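Local coordinates for protein 2-hydroxyhepta-2,4-diene-1,7-dioate isomerase (Mycobacterium marinum, PDB 3QDF) that binds zinc and probably acts as an isomerase or acetylpyruvate hydrolase of the fumarylacetoacetate hydrolase family, with a likely place in homoprotocatechuate breakdown, at residues M31-I36 against W51-V56; P108-A113 against H171-P176; H119-L124 against S154-Q159; A188-R193 against I251-I256; Q202-S207 against G235-V240. All coordinates share one frame; numbering follows the deposited sequence. Where two conformers were deposited one is given.

Contact 1: M31-I36 against W51-V56; sequences MTAREI and WPLADV
Ala33 and Trp51 form an antiparallel hydrogen-bonded pair near the open end of a beta hairpin: Ala33 N gives its hydrogen to Trp51 O at 2.7 Å, and the longer return bond runs from Trp51 N to Ala33 O. One step on, Thr32 faces Pro52 as a non-hydrogen-bonded pair, and Leu53 N, at the start of a short 3-10 turn, reaches Met31 O at 2.7 Å. That last bond carries the pairing past Pro52. Trp51 reaches diagonally across to the partner strand with its six-membered ring, bringing CZ3 within 4.0 Å of Glu35 CB. The Glu35 chain is extended, with CG anti to the backbone N (chi1 -163°), and its carboxylate plane stands 80° from the indole. Its OE1 turns to Thr47 and Arg49 on the partner strand. Next to the indole, Ala33 CB packs at 4.3 Å from Val56 CG2, with Leu53 CD1 at a similar distance, while Met31 CB meets Leu53 CB. Strand 15-22 pairs with the other edge of strand 32-38, its Ile21 touching both Met31 and Ala33, and strand 6-12 brings Ser12 against Trp51 and Val56 in this N-terminal domain.

Contact 2: P108-A113 against H171-P176; sequences PIRLPA and HDTFCP
Thr173 meets strand 109-111 from a type II beta turn, His171 to Phe174, that leads into strand 175-182; the contact thus joins a turn to an edge strand in the fumarylacetoacetate hydrolase-like domain. Its one direct hydrogen bond across the gap is nearly straight: Arg110 N points at Thr173 OG1, 2.9 Å away, with an angle of 173° at the hydrogen. With chi1 at 79°, OG1 tucks between its own backbone N and carbonyl carbon, facing both Arg110 N and Asp172 O. Thr173 OG1 also lies 2.5 Å from Asp172 O, doubtfully short, but consistent with accepting from one backbone and giving to the other. On the buried side, Ile109 CG1 packs at 3.8 Å from Pro176 CG, the two side chains crossing at about a right angle, and Ile109 CG2 approaches Phe174 CE1. Pro112 CD and Phe174 CZ come tip to tip at 3.8 Å, while Arg110 O lies at the ring edge. The back of this packing is completed by Val118 and Val153, which touch Phe174. The other side is looser and wetter: Asp172 and Arg110 are exposed, and a water donates to both Arg110 O and Asp172 O, bridging two acceptors. Further along, the imidazole of His171, tied through NE2 to Gln158, receives Pro112 CG over one face in a CH-pi contact, 3.9 Å from the ring centroid.

Contact 3: H119-L124 against S154-Q159; sequences HFEGEL and SARDQQ. With ZN (zinc ion), chain B; EDO (1,2-ethanediol), chain D.
The His119 ring has Arg156 CG over the centre of one face, 3.6 Å from its centroid, in a CH-pi contact whose direction is only 3° off the ring normal. Arg156 then bends at chi2 (-56°) and carries its guanidinium past the imidazole, the two planes turned 75° apart. Around the edge of that guanidinium, in its plane, lie Glu121 OE1 and Gln159 OE1. Both terminal nitrogens close end-on upon a single carboxylate oxygen of Glu121 in a salt bridge: Arg156 NH2 meets the anti lone pair of OE1 at 2.6 Å, and Arg156 NH1 comes to the same OE1 from above the carboxylate plane at 2.9 Å. NH1 also donates to Gln159 OE1 at 2.8 Å, a bond within the first turn of the helix that helps fix the rotation of the guanidinium. On the backbone, His119 and Ser154 form an antiparallel hydrogen-bonded pair, with His119 N to Ser154 O at 2.8 Å. The other carboxylate oxygen, Glu121 OE2, binds zinc at 2.3 Å, and Glu123 OE2 binds the same ion at 2.0 Å. Asp152 completes the protein ligands, while a water and O1 of an ethanediol molecule, probably from the crystallisation liquor, occupy further positions. Glu121 therefore divides its oxygens between metal and arginine. Arg156 acts from the second shell, orienting this ligand and probably offsetting some of the negative charge that three carboxylates bring to one metal, at a site where acidic metal ligands are characteristic of the fumarylacetoacetate hydrolase family.

Contact 4: A188-R193 against I251-I256; sequences ADLELR and ITIEGI. With ZN (zinc ion), chain C.
Leu192 and Ile253 face each other as a non-hydrogen-bonded pair in antiparallel strands, 191-193 against 251-253, inside the five-stranded sheet of the fumarylacetoacetate hydrolase-like domain. The axes of these two short segments come within 4.7 Å and run 171° apart, nearly antiparallel. Arg193 and Thr252 exchange backbone bonds as a hydrogen-bonded pair, Thr252 N reaching Arg193 O at 2.7 Å, and Glu254 N adds a bond to Glu191 O. Beyond the last backbone pair a side chain takes over: Glu254, extended with CG anti to the backbone N (chi1 177°), accepts from Glu191 N on the anti lone pair of OE1 at 2.9 Å. That oxygen has a second partner in Arg205. On the apolar face, Leu192 CG meets Ile253 CG1 at 4.0 Å, the chains crossing at a slant. Leu190 CD1 also approaches Ile253 CG2, those side chains at about a right angle, and Leu124 touches Ile253. The opposite face is polar. Arg193 and Thr252 run alongside each other, and Thr252 CB lies over one face of the guanidinium toward its rim; Arg193 NE pairs with Glu195, and Thr252 OG1 with Thr258. Arg193 NH1 also makes a weak salt bridge to Glu191 OE2 at 3.5 Å. Glu191 OE1 holds the second zinc at 2.1 Å. With His203 on the adjoining strand as its fellow ligand, this is a surface zinc site across neighbouring strands, distinct from the three-carboxylate site.

Contact 5: Q202-S207 against G235-V240; sequences QHARTS and GTPAGV. With ZN (zinc ion), chain C.
Gln202 leaves its strand with CG anti to the carbonyl carbon (chi1 -58°) and runs on extended, which carries its amide over the loop 235-240; Thr236 meets it with OG1 anti to its own backbone N (chi1 -161°). The two side chains cross at about a right angle. Gln202 NE2 donates to Thr236 OG1 at 2.7 Å in a nearly straight bond, with the hydroxyl lying in the amide plane. The same nitrogen makes a weak, bent bond to Pro237 O at 2.8 Å. Along the stem, Gln202 CG rests 3.4 Å from Ala238 O, and Gly239, at positive phi (103°), runs close, its CA 4.8 Å from Gln202 CA. Further along the strand, Ala204 CB packs on Pro237 CB at 3.7 Å. A water joins the backbones, accepting from His203 N and donating to Ala238 O. His203 itself turns off the other side of the strand, where NE2 binds zinc at 2.1 Å. Gln202 OE1 is taken by Thr194 and by Gly122 N, and Thr236 OG1 also bonds Gly122 O. Thus the edge strand 199-205 and the loop before strand 241-242 are both fastened to strand 118-128, beside the carboxylate zinc site, with strand 191-196 pairing on the inner edge of 199-205.

In the fold
From the N terminus, contact 1 comes first, closing a hairpin of the N-terminal domain; its centre lies about 24 Å or more from the centres of the others. Contact 2 then closes a long loop from 108-113 to 171-176, and contact 3 falls wholly within it; Phe174 packs against Ala155 where the two meet. Contact 4 opens after both have closed and spans 188-193 to 251-256, enclosing contact 5, with the neighbouring strands 191-196 and 199-205 sharing one zinc ion. No loops cross. Strand 118-128 brings the two nests together: its Gly122 packs on Leu192 and Ile251 of contact 4, and Glu123 OE1 bonds Gly235 N of contact 5, setting the five-stranded sheet against that strand.

Contact 1: M31-I36 against W51-V56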
# COMPACT_ATOMS: atom_id res chain seq x y z
N MET A 31 14.40 11.72 10.22
CA MET A 31 14.81 10.47 9.59
C MET A 31 15.82 10.78 8.48
O MET A 31 15.81 11.87 7.90
CB MET A 31 13.60 9.71 9.04
CG MET A 31 12.78 8.93 10.07
SD MET A 31 11.39 8.10 9.24
CE MET A 31 10.81 7.00 10.50
N THR A 32 16.70 9.83 8.21
CA THR A 32 17.72 9.99 7.16
C THR A 32 17.32 9.14 5.96
O THR A 32 17.04 7.95 6.11
CB THR A 32 19.10 9.55 7.65
OG1 THR A 32 19.43 10.25 8.85
CG2 THR A 32 20.17 9.83 6.60
N ALA A 33 17.27 9.76 4.78
CA ALA A 33 17.08 9.05 3.52
C ALA A 33 18.45 8.69 2.93
O ALA A 33 19.10 9.54 2.35
CB ALA A 33 16.28 9.91 2.54
N ARG A 34 18.86 7.43 3.08
CA ARG A 34 20.16 6.95 2.60
C ARG A 34 20.01 6.41 1.17
O ARG A 34 19.43 5.33 0.96
CB ARG A 34 20.68 5.87 3.54
CG ARG A 34 22.04 5.29 3.18
CD ARG A 34 22.65 4.55 4.39
NE ARG A 34 22.53 5.32 5.63
CZ ARG A 34 23.43 6.20 6.07
NH1 ARG A 34 24.53 6.44 5.38
NH2 ARG A 34 23.21 6.84 7.21
N GLU A 35 20.51 7.16 0.20
CA GLU A 35 20.33 6.86 -1.21
C GLU A 35 20.89 5.49 -1.62
O GLU A 35 22.03 5.15 -1.34
CB GLU A 35 20.95 7.96 -2.09
CG GLU A 35 20.48 7.96 -3.54
CD GLU A 35 21.21 8.98 -4.42
OE1 GLU A 35 22.42 9.25 -4.21
OE2 GLU A 35 20.55 9.50 -5.34
N ILE A 36 20.04 4.71 -2.28
CA ILE A 36 20.42 3.40 -2.79
C ILE A 36 20.93 3.56 -4.22
O ILE A 36 20.36 4.32 -5.02
CB ILE A 36 19.21 2.40 -2.69
CG1 ILE A 36 19.09 1.91 -1.24
CG2 ILE A 36 19.37 1.20 -3.62
CD1 ILE A 36 17.77 1.33 -0.90
N TRP A 51 20.15 12.44 2.92
CA TRP A 51 19.51 13.71 3.28
C TRP A 51 18.58 13.48 4.45
O TRP A 51 18.03 12.38 4.56
CB TRP A 51 18.65 14.24 2.12
CG TRP A 51 19.42 14.57 0.91
CD1 TRP A 51 20.02 15.76 0.61
CD2 TRP A 51 19.68 13.69 -0.19
NE1 TRP A 51 20.65 15.67 -0.61
CE2 TRP A 51 20.45 14.42 -1.13
CE3 TRP A 51 19.36 12.35 -0.47
CZ2 TRP A 51 20.90 13.85 -2.33
CZ3 TRP A 51 19.80 11.79 -1.66
CH2 TRP A 51 20.56 12.54 -2.58
N PRO A 52 18.39 14.51 5.31
CA PRO A 52 17.26 14.41 6.21
C PRO A 52 15.99 14.24 5.37
O PRO A 52 15.89 14.82 4.28
CB PRO A 52 17.25 15.76 6.94
CG PRO A 52 18.69 16.22 6.88
CD PRO A 52 19.16 15.75 5.52
N LEU A 53 15.07 13.41 5.83
CA LEU A 53 13.87 13.14 5.06
C LEU A 53 13.05 14.42 4.79
O LEU A 53 12.46 14.55 3.73
CB LEU A 53 13.01 12.06 5.74
CG LEU A 53 11.77 11.58 4.97
CD1 LEU A 53 12.18 10.83 3.69
CD2 LEU A 53 10.91 10.71 5.87
N ALA A 54 13.05 15.35 5.75
CA ALA A 54 12.36 16.63 5.62
C ALA A 54 12.82 17.42 4.39
O ALA A 54 12.09 18.27 3.88
CB ALA A 54 12.57 17.48 6.89
N ASP A 55 14.04 17.12 3.92
CA ASP A 55 14.64 17.84 2.80
C ASP A 55 14.30 17.27 1.44
O ASP A 55 14.66 17.86 0.42
CB ASP A 55 16.17 17.81 2.93
CG ASP A 55 16.70 18.73 4.01
OD1 ASP A 55 15.92 19.23 4.85
OD2 ASP A 55 17.93 18.94 4.03
N VAL A 56 13.64 16.11 1.41
CA VAL A 56 13.34 15.45 0.14
C VAL A 56 11.84 15.14 0.01
O VAL A 56 11.12 15.18 1.00
CB VAL A 56 14.20 14.16 -0.08
CG1 VAL A 56 15.70 14.52 -0.16
CG2 VAL A 56 13.95 13.15 1.03

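Contact 2: P108-A113 against H171-P176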
# COMPACT_ATOMS: atom_id res chain seq x y z
N PRO A 108 -3.04 14.01 -3.16
CA PRO A 108 -4.50 13.98 -3.05
C PRO A 108 -5.17 12.79 -3.78
O PRO A 108 -4.76 12.41 -4.86
CB PRO A 108 -4.95 15.33 -3.66
CG PRO A 108 -3.75 16.24 -3.54
CD PRO A 108 -2.55 15.29 -3.71
N ILE A 109 -6.19 12.21 -3.14
CA ILE A 109 -7.12 11.30 -3.78
C ILE A 109 -8.12 12.24 -4.42
O ILE A 109 -8.65 13.12 -3.74
CB ILE A 109 -7.83 10.40 -2.74
CG1 ILE A 109 -6.81 9.54 -2.00
CG2 ILE A 109 -8.97 9.57 -3.38
CD1 ILE A 109 -7.29 9.02 -0.64
N ARG A 110 -8.35 12.09 -5.72
CA ARG A 110 -9.28 12.97 -6.45
C ARG A 110 -10.53 12.18 -6.80
O ARG A 110 -10.45 11.20 -7.55
CB ARG A 110 -8.63 13.58 -7.70
CG ARG A 110 -7.27 14.22 -7.41
CD ARG A 110 -6.63 14.92 -8.60
NE ARG A 110 -5.37 15.50 -8.16
CZ ARG A 110 -5.21 16.74 -7.68
NH1 ARG A 110 -6.25 17.57 -7.58
NH2 ARG A 110 -4.01 17.15 -7.28
N LEU A 111 -11.64 12.56 -6.19
CA LEU A 111 -12.94 11.92 -6.39
C LEU A 111 -13.55 12.44 -7.68
O LEU A 111 -13.59 13.66 -7.90
CB LEU A 111 -13.88 12.25 -5.21
CG LEU A 111 -13.23 12.12 -3.83
CD1 LEU A 111 -14.24 12.43 -2.72
CD2 LEU A 111 -12.67 10.72 -3.63
N PRO A 112 -14.03 11.53 -8.56
CA PRO A 112 -14.77 11.99 -9.73
C PRO A 112 -15.97 12.81 -9.27
O PRO A 112 -16.60 12.48 -8.25
CB PRO A 112 -15.23 10.68 -10.38
CG PRO A 112 -14.20 9.71 -10.01
CD PRO A 112 -13.85 10.06 -8.57
N ALA A 113 -16.27 13.88 -10.00
CA ALA A 113 -17.41 14.73 -9.64
C ALA A 113 -18.65 13.86 -9.43
O ALA A 113 -19.37 14.06 -8.47
CB ALA A 113 -17.66 15.83 -10.69
N HIS A 171 -9.88 4.16 -10.64
CA HIS A 171 -9.68 5.58 -10.99
C HIS A 171 -8.27 6.03 -10.65
O HIS A 171 -7.67 5.51 -9.71
CB HIS A 171 -10.71 6.45 -10.28
CG HIS A 171 -12.11 6.24 -10.77
ND1 HIS A 171 -12.65 6.98 -11.79
CD2 HIS A 171 -13.07 5.36 -10.40
CE1 HIS A 171 -13.89 6.57 -12.03
NE2 HIS A 171 -14.17 5.59 -11.20
N ASP A 172 -7.73 6.99 -11.41
CA ASP A 172 -6.45 7.57 -11.03
C ASP A 172 -6.53 8.05 -9.57
O ASP A 172 -7.56 8.60 -9.16
CB ASP A 172 -6.03 8.72 -11.96
CG ASP A 172 -5.64 8.23 -13.36
OD1 ASP A 172 -5.71 7.00 -13.66
OD2 ASP A 172 -5.25 9.09 -14.16
N THR A 173 -5.47 7.80 -8.80
CA THR A 173 -5.35 8.22 -7.38
C THR A 173 -6.05 7.29 -6.37
O THR A 173 -5.96 7.51 -5.16
CB THR A 173 -5.75 9.73 -7.11
OG1 THR A 173 -7.18 9.85 -7.08
CG2 THR A 173 -5.17 10.67 -8.19
N PHE A 174 -6.70 6.24 -6.85
CA PHE A 174 -7.46 5.37 -5.98
C PHE A 174 -6.61 4.28 -5.36
O PHE A 174 -7.15 3.36 -4.74
CB PHE A 174 -8.66 4.75 -6.72
CG PHE A 174 -9.92 5.61 -6.72
CD1 PHE A 174 -9.83 7.00 -6.62
CD2 PHE A 174 -11.18 5.01 -6.83
CE1 PHE A 174 -10.99 7.79 -6.63
CE2 PHE A 174 -12.35 5.80 -6.84
CZ PHE A 174 -12.26 7.18 -6.74
N CYS A 175 -5.30 4.35 -5.54
CA CYS A 175 -4.42 3.40 -4.86
C CYS A 175 -3.22 4.10 -4.15
O CYS A 175 -2.08 3.88 -4.50
CB CYS A 175 -3.97 2.27 -5.80
SG CYS A 175 -3.29 0.86 -4.88
N PRO A 176 -3.50 4.94 -3.14
CA PRO A 176 -2.39 5.42 -2.33
C PRO A 176 -1.58 4.25 -1.78
O PRO A 176 -2.17 3.22 -1.39
CB PRO A 176 -3.08 6.15 -1.17
CG PRO A 176 -4.41 6.59 -1.73
CD PRO A 176 -4.80 5.48 -2.70
O HOH W 1 -9.56 10.04 -9.83

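Contact 3: H119-L124 against S154-Q159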
# COMPACT_ATOMS: atom_id res chain seq x y z
N HIS A 119 -15.39 5.28 -0.87
CA HIS A 119 -14.86 4.77 0.39
C HIS A 119 -13.35 4.64 0.39
O HIS A 119 -12.75 4.30 -0.64
CB HIS A 119 -15.45 3.38 0.70
CG HIS A 119 -16.86 3.41 1.20
ND1 HIS A 119 -17.44 2.35 1.85
CD2 HIS A 119 -17.80 4.39 1.15
CE1 HIS A 119 -18.69 2.66 2.18
NE2 HIS A 119 -18.93 3.89 1.77
N PHE A 120 -12.76 4.90 1.55
CA PHE A 120 -11.39 4.48 1.85
C PHE A 120 -11.44 2.99 2.23
O PHE A 120 -12.50 2.47 2.61
CB PHE A 120 -10.81 5.30 3.01
CG PHE A 120 -11.56 5.09 4.31
CD1 PHE A 120 -11.30 3.98 5.11
CD2 PHE A 120 -12.57 5.98 4.70
CE1 PHE A 120 -12.01 3.77 6.28
CE2 PHE A 120 -13.28 5.77 5.88
CZ PHE A 120 -13.00 4.66 6.66
N GLU A 121 -10.31 2.31 2.11
CA GLU A 121 -10.16 0.97 2.67
C GLU A 121 -8.69 0.82 3.04
O GLU A 121 -7.86 0.66 2.15
CB GLU A 121 -10.53 -0.13 1.67
CG GLU A 121 -12.00 -0.20 1.23
CD GLU A 121 -12.31 -1.45 0.41
OE1 GLU A 121 -13.51 -1.80 0.21
OE2 GLU A 121 -11.36 -2.12 -0.02
N GLY A 122 -8.39 0.85 4.34
CA GLY A 122 -7.02 0.65 4.82
C GLY A 122 -6.65 -0.80 4.73
O GLY A 122 -7.41 -1.66 5.17
N GLU A 123 -5.47 -1.09 4.16
CA GLU A 123 -5.04 -2.47 3.94
C GLU A 123 -3.54 -2.66 4.09
O GLU A 123 -2.73 -1.81 3.65
CB GLU A 123 -5.45 -2.96 2.53
CG GLU A 123 -6.88 -2.61 2.18
CD GLU A 123 -7.50 -3.44 1.08
OE1 GLU A 123 -6.84 -4.34 0.47
OE2 GLU A 123 -8.68 -3.15 0.80
N LEU A 124 -3.17 -3.80 4.67
CA LEU A 124 -1.78 -4.25 4.62
C LEU A 124 -1.42 -4.59 3.17
O LEU A 124 -2.16 -5.30 2.49
CB LEU A 124 -1.60 -5.47 5.52
CG LEU A 124 -0.24 -6.17 5.43
CD1 LEU A 124 0.83 -5.34 6.17
CD2 LEU A 124 -0.33 -7.63 5.96
N SER A 154 -12.51 3.14 -3.33
CA SER A 154 -13.57 2.41 -4.01
C SER A 154 -14.84 3.25 -4.16
O SER A 154 -15.44 3.69 -3.15
CB SER A 154 -13.92 1.13 -3.24
OG SER A 154 -12.75 0.41 -2.87
N ALA A 155 -15.25 3.48 -5.41
CA ALA A 155 -16.54 4.09 -5.72
C ALA A 155 -17.66 3.04 -5.59
O ALA A 155 -17.87 2.22 -6.51
CB ALA A 155 -16.51 4.69 -7.12
N ARG A 156 -18.37 3.06 -4.47
CA ARG A 156 -19.41 2.05 -4.16
C ARG A 156 -20.60 2.01 -5.12
O ARG A 156 -21.12 0.93 -5.42
CB ARG A 156 -19.93 2.21 -2.72
CG ARG A 156 -18.89 2.03 -1.59
CD ARG A 156 -18.16 0.69 -1.63
NE ARG A 156 -17.37 0.46 -0.41
CZ ARG A 156 -16.32 -0.37 -0.32
NH1 ARG A 156 -15.88 -1.06 -1.37
NH2 ARG A 156 -15.70 -0.49 0.85
N ASP A 157 -21.05 3.18 -5.58
CA ASP A 157 -22.15 3.25 -6.57
C ASP A 157 -21.79 2.49 -7.86
O ASP A 157 -22.61 1.73 -8.42
CB ASP A 157 -22.55 4.71 -6.87
CG ASP A 157 -21.36 5.60 -7.31
OD1 ASP A 157 -20.17 5.24 -7.07
OD2 ASP A 157 -21.61 6.68 -7.88
N GLN A 158 -20.55 2.67 -8.30
CA GLN A 158 -20.02 2.04 -9.51
C GLN A 158 -19.80 0.55 -9.35
O GLN A 158 -19.95 -0.19 -10.32
CB GLN A 158 -18.74 2.74 -9.93
CG GLN A 158 -18.98 4.22 -10.24
CD GLN A 158 -17.73 4.95 -10.67
OE1 GLN A 158 -16.64 4.36 -10.77
NE2 GLN A 158 -17.88 6.25 -10.95
N GLN A 159 -19.45 0.11 -8.14
CA GLN A 159 -19.34 -1.32 -7.82
C GLN A 159 -20.67 -2.02 -8.01
O GLN A 159 -20.75 -3.06 -8.67
CB GLN A 159 -18.91 -1.52 -6.37
CG GLN A 159 -17.47 -1.89 -6.22
CD GLN A 159 -17.11 -2.23 -4.80
OE1 GLN A 159 -16.83 -1.35 -3.99
NE2 GLN A 159 -17.07 -3.51 -4.49
ZN ZN B . -9.91 -3.74 -0.69
C1 EDO D . -12.38 -5.07 -1.45
O1 EDO D . -11.46 -5.14 -0.33
C2 EDO D . -13.86 -5.11 -1.04
O2 EDO D . -14.61 -4.15 -1.81
O HOH W 2 -8.36 -5.25 -1.39

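Contact 4: A188-R193 against I251-I256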
# COMPACT_ATOMS: atom_id res chain seq x y z
N ALA A 188 1.81 -11.28 10.65
CA ALA A 188 0.76 -12.17 11.18
C ALA A 188 -0.21 -11.51 12.15
O ALA A 188 -1.37 -11.91 12.23
CB ALA A 188 1.40 -13.44 11.84
N ASP A 189 0.28 -10.55 12.93
CA ASP A 189 -0.54 -9.95 13.98
C ASP A 189 -0.20 -8.49 14.23
O ASP A 189 0.32 -8.14 15.29
CB ASP A 189 -0.42 -10.74 15.28
CG ASP A 189 -1.44 -10.29 16.32
OD1 ASP A 189 -2.47 -9.73 15.92
OD2 ASP A 189 -1.20 -10.50 17.52
N LEU A 190 -0.52 -7.64 13.27
CA LEU A 190 -0.19 -6.23 13.39
C LEU A 190 -1.47 -5.44 13.46
O LEU A 190 -2.43 -5.76 12.75
CB LEU A 190 0.59 -5.77 12.16
CG LEU A 190 1.93 -6.41 11.84
CD1 LEU A 190 2.46 -5.80 10.52
CD2 LEU A 190 2.92 -6.23 13.00
N GLU A 191 -1.49 -4.39 14.28
CA GLU A 191 -2.65 -3.52 14.32
C GLU A 191 -2.76 -2.68 13.05
O GLU A 191 -1.76 -2.20 12.54
CB GLU A 191 -2.62 -2.58 15.52
CG GLU A 191 -3.90 -1.75 15.57
CD GLU A 191 -3.92 -0.74 16.68
OE1 GLU A 191 -4.24 -1.14 17.80
OE2 GLU A 191 -3.63 0.45 16.41
N LEU A 192 -3.99 -2.48 12.58
CA LEU A 192 -4.26 -1.52 11.52
C LEU A 192 -5.34 -0.52 11.98
O LEU A 192 -6.41 -0.92 12.46
CB LEU A 192 -4.69 -2.24 10.23
CG LEU A 192 -5.09 -1.46 8.98
CD1 LEU A 192 -5.15 -2.43 7.78
CD2 LEU A 192 -6.44 -0.72 9.14
N ARG A 193 -5.06 0.76 11.81
CA ARG A 193 -5.97 1.79 12.27
C ARG A 193 -6.12 2.82 11.17
O ARG A 193 -5.12 3.34 10.67
CB ARG A 193 -5.40 2.44 13.54
CG ARG A 193 -6.34 3.39 14.29
CD ARG A 193 -5.65 3.88 15.58
NE ARG A 193 -4.69 4.96 15.33
CZ ARG A 193 -3.36 4.87 15.44
NH1 ARG A 193 -2.76 3.74 15.80
NH2 ARG A 193 -2.62 5.94 15.19
N ILE A 251 -3.92 5.94 7.41
CA ILE A 251 -3.93 4.53 7.77
C ILE A 251 -2.59 4.24 8.43
O ILE A 251 -1.51 4.52 7.85
CB ILE A 251 -4.11 3.63 6.51
CG1 ILE A 251 -5.36 4.04 5.73
CG2 ILE A 251 -4.13 2.15 6.85
CD1 ILE A 251 -5.20 3.87 4.17
N THR A 252 -2.64 3.69 9.65
CA THR A 252 -1.43 3.32 10.38
C THR A 252 -1.41 1.81 10.56
O THR A 252 -2.40 1.20 10.99
CB THR A 252 -1.39 4.01 11.78
OG1 THR A 252 -1.35 5.43 11.60
CG2 THR A 252 -0.14 3.58 12.59
N ILE A 253 -0.28 1.20 10.20
CA ILE A 253 -0.05 -0.18 10.52
C ILE A 253 1.16 -0.31 11.44
O ILE A 253 2.22 0.23 11.16
CB ILE A 253 0.09 -1.07 9.27
CG1 ILE A 253 -1.17 -0.95 8.41
CG2 ILE A 253 0.34 -2.57 9.69
CD1 ILE A 253 -1.13 -1.76 7.09
N GLU A 254 0.95 -1.00 12.55
CA GLU A 254 2.00 -1.31 13.52
C GLU A 254 3.24 -1.94 12.84
O GLU A 254 3.11 -2.83 12.01
CB GLU A 254 1.42 -2.25 14.57
CG GLU A 254 2.41 -2.74 15.65
CD GLU A 254 1.75 -3.75 16.58
OE1 GLU A 254 0.63 -4.20 16.27
OE2 GLU A 254 2.34 -4.10 17.62
N GLY A 255 4.42 -1.44 13.19
CA GLY A 255 5.66 -1.91 12.62
C GLY A 255 5.97 -1.33 11.25
O GLY A 255 7.02 -1.63 10.68
N ILE A 256 5.07 -0.51 10.71
CA ILE A 256 5.27 0.06 9.37
C ILE A 256 5.31 1.58 9.45
O ILE A 256 6.35 2.20 9.22
CB ILE A 256 4.18 -0.41 8.36
CG1 ILE A 256 4.09 -1.95 8.34
CG2 ILE A 256 4.45 0.19 6.96
CD1 ILE A 256 3.22 -2.55 7.26
ZN ZN C . -5.13 0.59 18.69
O HOH W 3 -3.99 6.36 11.46

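Contact 5: Q202-S207 against G235-V240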
# COMPACT_ATOMS: atom_id res chain seq x y z
N GLN A 202 -11.49 2.49 11.27
CA GLN A 202 -11.11 1.09 11.27
C GLN A 202 -10.12 0.89 12.39
O GLN A 202 -9.24 1.75 12.61
CB GLN A 202 -10.46 0.67 9.95
CG GLN A 202 -11.35 0.93 8.75
CD GLN A 202 -10.76 0.37 7.47
OE1 GLN A 202 -9.79 0.92 6.92
NE2 GLN A 202 -11.35 -0.71 6.98
N HIS A 203 -10.23 -0.23 13.08
CA HIS A 203 -9.34 -0.52 14.19
C HIS A 203 -9.35 -2.02 14.40
O HIS A 203 -10.25 -2.55 15.04
CB HIS A 203 -9.83 0.22 15.44
CG HIS A 203 -8.79 0.41 16.50
ND1 HIS A 203 -9.11 0.81 17.78
CD2 HIS A 203 -7.45 0.23 16.49
CE1 HIS A 203 -8.00 0.89 18.50
NE2 HIS A 203 -6.98 0.54 17.75
N ALA A 204 -8.36 -2.70 13.82
CA ALA A 204 -8.32 -4.16 13.87
C ALA A 204 -6.90 -4.69 13.69
O ALA A 204 -5.99 -3.93 13.42
CB ALA A 204 -9.26 -4.76 12.80
N ARG A 205 -6.72 -5.99 13.87
CA ARG A 205 -5.40 -6.61 13.73
C ARG A 205 -5.39 -7.54 12.53
O ARG A 205 -6.41 -8.18 12.22
CB ARG A 205 -5.00 -7.35 15.01
CG ARG A 205 -5.11 -6.52 16.29
CD ARG A 205 -4.45 -7.24 17.47
NE ARG A 205 -3.00 -7.29 17.29
CZ ARG A 205 -2.17 -6.29 17.60
NH1 ARG A 205 -0.86 -6.42 17.39
NH2 ARG A 205 -2.63 -5.16 18.13
N THR A 206 -4.26 -7.62 11.84
CA THR A 206 -4.11 -8.50 10.69
C THR A 206 -4.28 -9.99 11.06
O THR A 206 -4.46 -10.82 10.18
CB THR A 206 -2.75 -8.30 9.98
OG1 THR A 206 -1.68 -8.60 10.90
CG2 THR A 206 -2.62 -6.84 9.49
N SER A 207 -4.26 -10.31 12.37
CA SER A 207 -4.51 -11.68 12.81
C SER A 207 -5.97 -12.10 12.57
O SER A 207 -6.32 -13.27 12.71
CB SER A 207 -4.14 -11.89 14.29
OG SER A 207 -4.73 -10.90 15.11
N GLY A 235 -6.87 -6.89 1.72
CA GLY A 235 -8.26 -6.76 2.17
C GLY A 235 -8.34 -5.76 3.30
O GLY A 235 -7.31 -5.40 3.88
N THR A 236 -9.54 -5.29 3.59
CA THR A 236 -9.75 -4.27 4.59
C THR A 236 -10.65 -4.80 5.72
O THR A 236 -11.60 -5.58 5.45
CB THR A 236 -10.35 -2.98 3.94
OG1 THR A 236 -10.14 -1.85 4.80
CG2 THR A 236 -11.87 -3.13 3.67
N PRO A 237 -10.38 -4.38 6.98
CA PRO A 237 -11.28 -4.71 8.10
C PRO A 237 -12.60 -3.95 8.09
O PRO A 237 -12.85 -3.10 7.21
CB PRO A 237 -10.47 -4.32 9.35
CG PRO A 237 -9.40 -3.40 8.85
CD PRO A 237 -9.11 -3.77 7.44
N ALA A 238 -13.44 -4.24 9.10
CA ALA A 238 -14.69 -3.52 9.30
C ALA A 238 -14.42 -2.00 9.45
O ALA A 238 -13.31 -1.57 9.83
CB ALA A 238 -15.42 -4.08 10.54
N GLY A 239 -15.43 -1.20 9.14
CA GLY A 239 -15.40 0.24 9.39
C GLY A 239 -15.13 1.09 8.17
O GLY A 239 -14.86 2.30 8.31
N VAL A 240 -15.22 0.49 6.98
CA VAL A 240 -15.11 1.26 5.73
C VAL A 240 -16.13 2.39 5.74
O VAL A 240 -17.19 2.25 6.32
CB VAL A 240 -15.29 0.39 4.43
CG1 VAL A 240 -14.10 -0.52 4.26
CG2 VAL A 240 -16.62 -0.44 4.46
ZN ZN C . -5.13 0.59 18.69
O HOH W 4 -12.10 -2.04 12.14